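Local structure of prolyl-tRNA synthetase (Naegleria fowleri, 6UYH) at residues L190-Y195 / V203-K208; A233-T238 / K474-P479. The protein probably attaches proline to its cognate tRNA at the expense of ATP, and binds the inhibitor halofuginone together with an ATP analogue. All coordinates share one frame; numbering follows the deposited sequence.

Contact 1 (L190-Y195 / V203-K208); sequences LYKRVY and VIKGTK
Val203 has CG1 beside its own backbone N (chi1 -55°), and this rotation splits its two methyls between Tyr195 and Lys192. Lys192 has CG anti to its nitrogen (chi1 172°), which brings the start of its chain to Val203. Val203 CG2 lies 3.5 Å from Lys192 CG and 3.8 Å from Lys192 CB. Val203 CG1 meets Tyr195 CB at 3.5 Å and approaches the ring root obliquely, 3.8 Å from Tyr195 CG. The valine crosses both side chains at about a right angle. Lys205 runs out straight beyond CG and lays its CE 3.9 Å from Lys192 CB. The contact joins the last turns of helix 177-198 to strand 204-207 after a short connection, within the class II synthetase core. Backbone bonding of Tyr195 with Val201 and a bond from Val203 N to Glu196 OE2 help tie down that connection. The Tyr195 hydroxyl points away from Val203 and is hydrogen-bonded to Gly236 O, which fixes the far end of the ring near the nucleotide site. The ammonium groups of Lys192 and Lys205 stand 6.0 Å apart. Glu189 forms a salt bridge with Lys205 and a long, weak ion pair with Lys192. The meeting surfaces are therefore carbon against carbon, while the carboxylate of Glu189 probably offsets the like charges of the two lysines.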
loop_
_atom_site.group_PDB
_atom_site.type_symbol
_atom_site.label_atom_id
_atom_site.label_comp_id
_atom_site.label_asym_id
_atom_site.label_seq_id
_atom_site.Cartn_x
_atom_site.Cartn_y
_atom_site.Cartn_z
ATOM N N LEU A 190 -19.565 -2.480 7.095
ATOM C CA LEU A 190 -18.191 -2.978 7.060
ATOM C C LEU A 190 -17.291 -2.179 7.990
ATOM O O LEU A 190 -16.393 -2.744 8.620
ATOM C CB LEU A 190 -17.628 -2.949 5.637
ATOM C CG LEU A 190 -18.168 -3.981 4.650
ATOM C CD1 LEU A 190 -17.384 -3.885 3.341
ATOM C CD2 LEU A 190 -18.070 -5.399 5.225
ATOM N N TYR A 191 -17.508 -0.863 8.086
ATOM C CA TYR A 191 -16.740 -0.076 9.043
ATOM C C TYR A 191 -17.063 -0.494 10.474
ATOM O O TYR A 191 -16.164 -0.575 11.321
ATOM C CB TYR A 191 -17.017 1.418 8.851
ATOM C CG TYR A 191 -16.470 1.998 7.575
ATOM C CD1 TYR A 191 -15.466 1.347 6.852
ATOM C CD2 TYR A 191 -16.947 3.216 7.093
ATOM C CE1 TYR A 191 -14.969 1.891 5.687
ATOM C CE2 TYR A 191 -16.455 3.767 5.940
ATOM C CZ TYR A 191 -15.468 3.111 5.236
ATOM O OH TYR A 191 -14.985 3.687 4.080
ATOM N N LYS A 192 -18.339 -0.757 10.768
ATOM C CA LYS A 192 -18.679 -1.296 12.081
ATOM C C LYS A 192 -17.942 -2.612 12.333
ATOM O O LYS A 192 -17.426 -2.845 13.430
ATOM C CB LYS A 192 -20.195 -1.482 12.191
ATOM C CG LYS A 192 -20.687 -2.221 13.441
ATOM C CD LYS A 192 -20.861 -3.700 13.149
ATOM C CE LYS A 192 -21.852 -4.366 14.084
ATOM N NZ LYS A 192 -22.100 -5.749 13.590
ATOM N N ARG A 193 -17.867 -3.482 11.319
ATOM C CA ARG A 193 -17.184 -4.761 11.510
ATOM C C ARG A 193 -15.682 -4.582 11.716
ATOM O O ARG A 193 -15.072 -5.327 12.492
ATOM C CB ARG A 193 -17.461 -5.688 10.329
ATOM C CG ARG A 193 -18.937 -6.055 10.209
ATOM C CD ARG A 193 -19.152 -7.042 9.075
ATOM N NE ARG A 193 -18.409 -8.272 9.313
ATOM C CZ ARG A 193 -18.034 -9.117 8.360
ATOM N NH1 ARG A 193 -18.342 -8.872 7.091
ATOM N NH2 ARG A 193 -17.348 -10.203 8.677
ATOM N N VAL A 194 -15.055 -3.627 11.020
ATOM C CA VAL A 194 -13.636 -3.363 11.275
ATOM C C VAL A 194 -13.428 -3.005 12.739
ATOM O O VAL A 194 -12.596 -3.597 13.433
ATOM C CB VAL A 194 -13.099 -2.246 10.360
ATOM C CG1 VAL A 194 -11.680 -1.813 10.829
ATOM C CG2 VAL A 194 -13.058 -2.702 8.890
ATOM N N TYR A 195 -14.185 -2.027 13.234
ATOM C CA TYR A 195 -13.994 -1.610 14.616
ATOM C C TYR A 195 -14.312 -2.744 15.586
ATOM O O TYR A 195 -13.517 -3.044 16.484
ATOM C CB TYR A 195 -14.843 -0.382 14.912
ATOM C CG TYR A 195 -14.161 0.896 14.517
ATOM C CD1 TYR A 195 -14.538 1.596 13.371
ATOM C CD2 TYR A 195 -13.101 1.391 15.278
ATOM C CE1 TYR A 195 -13.896 2.782 13.018
ATOM C CE2 TYR A 195 -12.455 2.560 14.931
ATOM C CZ TYR A 195 -12.856 3.254 13.805
ATOM O OH TYR A 195 -12.196 4.419 13.475
ATOM N N VAL A 203 -19.233 0.747 18.246
ATOM C CA VAL A 203 -19.566 1.910 17.431
ATOM C C VAL A 203 -21.051 2.206 17.550
ATOM O O VAL A 203 -21.854 1.363 17.956
ATOM C CB VAL A 203 -19.209 1.743 15.930
ATOM C CG1 VAL A 203 -17.748 1.371 15.729
ATOM C CG2 VAL A 203 -20.123 0.739 15.268
ATOM N N ILE A 204 -21.404 3.432 17.172
ATOM C CA ILE A 204 -22.790 3.855 17.009
ATOM C C ILE A 204 -22.937 4.386 15.593
ATOM O O ILE A 204 -22.215 5.312 15.201
ATOM C CB ILE A 204 -23.192 4.935 18.021
ATOM C CG1 ILE A 204 -23.064 4.411 19.450
ATOM C CG2 ILE A 204 -24.630 5.369 17.753
ATOM C CD1 ILE A 204 -23.196 5.501 20.491
ATOM N N LYS A 205 -23.862 3.808 14.830
ATOM C CA LYS A 205 -24.129 4.267 13.473
ATOM C C LYS A 205 -25.113 5.429 13.497
ATOM O O LYS A 205 -26.112 5.389 14.206
ATOM C CB LYS A 205 -24.731 3.139 12.637
ATOM C CG LYS A 205 -23.807 1.996 12.308
ATOM C CD LYS A 205 -24.627 0.906 11.620
ATOM C CE LYS A 205 -23.746 -0.246 11.124
ATOM N NZ LYS A 205 -24.613 -1.307 10.527
ATOM N N GLY A 206 -24.863 6.435 12.668
ATOM C CA GLY A 206 -25.811 7.527 12.585
ATOM C C GLY A 206 -25.569 8.333 11.329
ATOM O O GLY A 206 -24.622 8.091 10.580
ATOM N N THR A 207 -26.460 9.288 11.094
ATOM C CA THR A 207 -26.258 10.274 10.044
ATOM C C THR A 207 -25.732 11.563 10.666
ATOM O O THR A 207 -26.091 11.912 11.789
ATOM C CB THR A 207 -27.563 10.562 9.296
ATOM O OG1 THR A 207 -28.536 11.029 10.229
ATOM C CG2 THR A 207 -28.092 9.303 8.643
ATOM N N LYS A 208 -24.882 12.267 9.931
ATOM C CA LYS A 208 -24.428 13.571 10.388
ATOM C C LYS A 208 -25.484 14.643 10.129
ATOM O O LYS A 208 -26.327 14.523 9.233
ATOM C CB LYS A 208 -23.112 13.950 9.708
ATOM C CG LYS A 208 -21.939 13.131 10.183
ATOM C CD LYS A 208 -20.646 13.705 9.642
ATOM C CE LYS A 208 -19.468 12.818 9.983
ATOM N NZ LYS A 208 -18.205 13.418 9.478
#

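Contact 2 (A233-T238 / K474-P479); sequences AVQGGT and KSLCVP. With ANP (phosphoaminophosphonic acid-adenylate ester), chain C; EDO (1,2-ethanediol), chain P.
Leu476 turns its two methyls to Ala233 and Gln235, where the ATP-site strand of the class II synthetase core meets a strand of the C-terminal domain. Leu476 and Cys477 form a classic beta bulge opposite Leu508. Segments 233-238 and 474-479 cross at 54°, and their axes come within 8.7 Å. They are not paired with each other; strand 505-512 pairs with both. Leu476 CD1 sits 3.6 Å from Ala233 CB, and CD2 of the same leucine also touches that methyl. The Gln235 side chain crosses Leu476 at about a right angle. It bends at chi2 (65°), which carries the amide toward the leucine, with NE2 3.6 Å from Leu476 CD2. That approach is van der Waals only. NE2 is hydrogen-bonded to Glu224 OE1, while OE1 has a weak bond to Ser512 OG. Lys474 reaches past the amide with its CE 4.3 Å from Gln235 OE1. Its NZ donates to O2 of an ethanediol, probably from the crystallisation liquor, at 3.0 Å; Glu212 is a long, weak ionic partner.

The backbone of Gln235 serves the nucleotide while its side chain packs against the C-terminal domain. Gln235 O accepts from the ribose O2' of the ATP analogue at 3.0 Å and also from Arg274 NH1. Thr238 holds the neighbouring ribose hydroxyl and touches halofuginone too, so it borders both ligands. Its OG1 lies beside the backbone N (chi1 -49°) and forms a 2.6 Å hydrogen bond with O3' of the analogue.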
loop_
_atom_site.group_PDB
_atom_site.type_symbol
_atom_site.label_atom_id
_atom_site.label_comp_id
_atom_site.label_asym_id
_atom_site.label_seq_id
_atom_site.Cartn_x
_atom_site.Cartn_y
_atom_site.Cartn_z
ATOM N N ALA A 233 -15.940 11.778 21.900
ATOM C CA ALA A 233 -16.231 10.951 20.748
ATOM C C ALA A 233 -15.146 11.128 19.693
ATOM O O ALA A 233 -14.458 12.154 19.639
ATOM C CB ALA A 233 -17.599 11.312 20.171
ATOM N N VAL A 234 -14.988 10.105 18.855
ATOM C CA VAL A 234 -14.107 10.158 17.695
ATOM C C VAL A 234 -14.909 9.701 16.483
ATOM O O VAL A 234 -15.465 8.596 16.482
ATOM C CB VAL A 234 -12.851 9.287 17.874
ATOM C CG1 VAL A 234 -12.044 9.229 16.571
ATOM C CG2 VAL A 234 -11.992 9.802 19.017
ATOM N N GLN A 235 -14.957 10.543 15.451
ATOM C CA GLN A 235 -15.598 10.173 14.195
ATOM C C GLN A 235 -14.759 9.097 13.518
ATOM O O GLN A 235 -13.637 9.362 13.067
ATOM C CB GLN A 235 -15.765 11.416 13.322
ATOM C CG GLN A 235 -16.883 12.368 13.788
ATOM C CD GLN A 235 -16.619 13.024 15.155
ATOM O OE1 GLN A 235 -15.632 13.740 15.336
ATOM N NE2 GLN A 235 -17.509 12.779 16.115
ATOM N N GLY A 236 -15.287 7.869 13.464
ATOM C CA GLY A 236 -14.446 6.724 13.167
ATOM C C GLY A 236 -14.308 6.336 11.714
ATOM O O GLY A 236 -13.424 5.549 11.385
ATOM N N GLY A 237 -15.150 6.869 10.833
ATOM C CA GLY A 237 -15.161 6.478 9.432
ATOM C C GLY A 237 -16.434 7.015 8.810
ATOM O O GLY A 237 -17.392 7.292 9.533
ATOM N N THR A 238 -16.471 7.180 7.495
ATOM C CA THR A 238 -17.499 8.009 6.883
ATOM C C THR A 238 -17.993 7.359 5.602
ATOM O O THR A 238 -17.191 6.868 4.814
ATOM C CB THR A 238 -16.936 9.398 6.584
ATOM O OG1 THR A 238 -16.264 9.902 7.748
ATOM C CG2 THR A 238 -18.049 10.335 6.245
ATOM N N LYS A 474 -20.376 19.200 20.270
ATOM C CA LYS A 474 -20.788 19.293 18.879
ATOM C C LYS A 474 -21.670 18.103 18.538
ATOM O O LYS A 474 -21.785 17.145 19.306
ATOM C CB LYS A 474 -19.590 19.385 17.937
ATOM C CG LYS A 474 -18.756 18.152 17.861
ATOM C CD LYS A 474 -17.536 18.428 16.980
ATOM C CE LYS A 474 -17.519 17.583 15.719
ATOM N NZ LYS A 474 -16.563 18.155 14.726
ATOM N N SER A 475 -22.342 18.189 17.397
ATOM C CA SER A 475 -23.179 17.077 16.994
ATOM C C SER A 475 -22.280 15.923 16.580
ATOM O O SER A 475 -21.272 16.114 15.889
ATOM C CB SER A 475 -24.118 17.469 15.854
ATOM O OG SER A 475 -23.388 17.653 14.668
ATOM N N LEU A 476 -22.611 14.734 17.057
ATOM C CA LEU A 476 -21.857 13.540 16.709
ATOM C C LEU A 476 -22.572 12.776 15.601
ATOM O O LEU A 476 -22.024 12.586 14.513
ATOM C CB LEU A 476 -21.652 12.690 17.969
ATOM C CG LEU A 476 -21.032 13.495 19.126
ATOM C CD1 LEU A 476 -20.935 12.636 20.394
ATOM C CD2 LEU A 476 -19.670 14.096 18.737
ATOM N N CYS A 477 -23.831 12.414 15.829
ATOM C CA CYS A 477 -24.652 11.844 14.772
ATOM C C CYS A 477 -26.094 11.853 15.243
ATOM O O CYS A 477 -26.377 12.006 16.432
ATOM C CB CYS A 477 -24.226 10.421 14.429
ATOM S SG CYS A 477 -24.559 9.252 15.755
ATOM N N VAL A 478 -27.003 11.674 14.293
ATOM C CA VAL A 478 -28.377 11.286 14.592
ATOM C C VAL A 478 -28.446 9.764 14.469
ATOM O O VAL A 478 -28.360 9.238 13.337
ATOM C CB VAL A 478 -29.373 11.977 13.653
ATOM C CG1 VAL A 478 -30.800 11.579 14.009
ATOM C CG2 VAL A 478 -29.193 13.495 13.717
ATOM N N PRO A 479 -28.539 9.026 15.573
ATOM C CA PRO A 479 -28.458 7.558 15.491
ATOM C C PRO A 479 -29.475 6.980 14.515
ATOM O O PRO A 479 -30.639 7.393 14.498
ATOM C CB PRO A 479 -28.744 7.117 16.931
ATOM C CG PRO A 479 -28.257 8.260 17.771
ATOM C CD PRO A 479 -28.603 9.503 16.968
HETATM P PG ANP C . -12.590 15.556 10.959
HETATM O O1G ANP C . -13.528 16.381 11.708
HETATM O O2G ANP C . -11.455 16.500 10.377
HETATM O O3G ANP C . -12.018 14.495 11.976
HETATM P PB ANP C . -13.288 14.993 8.099
HETATM O O1B ANP C . -14.569 15.448 7.580
HETATM O O2B ANP C . -12.183 16.032 7.737
HETATM N N3B ANP C . -13.311 14.745 9.726
HETATM P PA ANP C . -13.109 12.939 6.069
HETATM O O1A ANP C . -14.534 12.658 5.793
HETATM O O2A ANP C . -12.538 13.848 5.031
HETATM O O3A ANP C . -12.891 13.624 7.486
HETATM O "O5'" ANP C . -12.150 11.650 6.174
HETATM C "C5'" ANP C . -12.542 10.259 6.244
HETATM C "C4'" ANP C . -12.100 9.739 7.586
HETATM O "O4'" ANP C . -10.676 9.932 7.742
HETATM C "C3'" ANP C . -12.720 10.491 8.754
HETATM O "O3'" ANP C . -13.997 9.954 9.074
HETATM C "C2'" ANP C . -11.703 10.271 9.874
HETATM O "O2'" ANP C . -12.010 9.085 10.596
HETATM C "C1'" ANP C . -10.370 10.166 9.107
HETATM N N9 ANP C . -9.547 11.365 9.192
HETATM C C8 ANP C . -9.898 12.641 8.832
HETATM N N7 ANP C . -8.954 13.530 9.012
HETATM C C5 ANP C . -7.899 12.787 9.527
HETATM C C6 ANP C . -6.600 13.142 9.933
HETATM N N6 ANP C . -6.096 14.374 9.832
HETATM N N1 ANP C . -5.812 12.163 10.433
HETATM C C2 ANP C . -6.292 10.917 10.489
HETATM N N3 ANP C . -7.490 10.461 10.119
HETATM C C4 ANP C . -8.253 11.453 9.647
HETATM C C1 EDO P . -15.393 22.911 15.012
HETATM O O1 EDO P . -13.991 23.091 15.235
HETATM C C2 EDO P . -15.615 21.518 14.446
HETATM O O2 EDO P . -14.948 20.575 15.290
#

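How the contacts relate
From the N terminus, helix 177-198 comes first, and contact 1 closes the short loop back to strand 204-207. Strand 232-243 follows. Contact 2 spans 235 intervening residues to bring strand 474-479 against it. The contacts are in series; neither nests in nor crosses the other along the chain. In space their centres are about 9 Å apart. Strands 204-207 and 474-479 are antiparallel neighbours, with a probable bond from Val478 N to Thr207 O. Tyr191 of contact 1 also packs its CE2 against Thr238 O of contact 2. Together the two contacts tie the helix, the nucleotide-binding strand and the C-terminal domain.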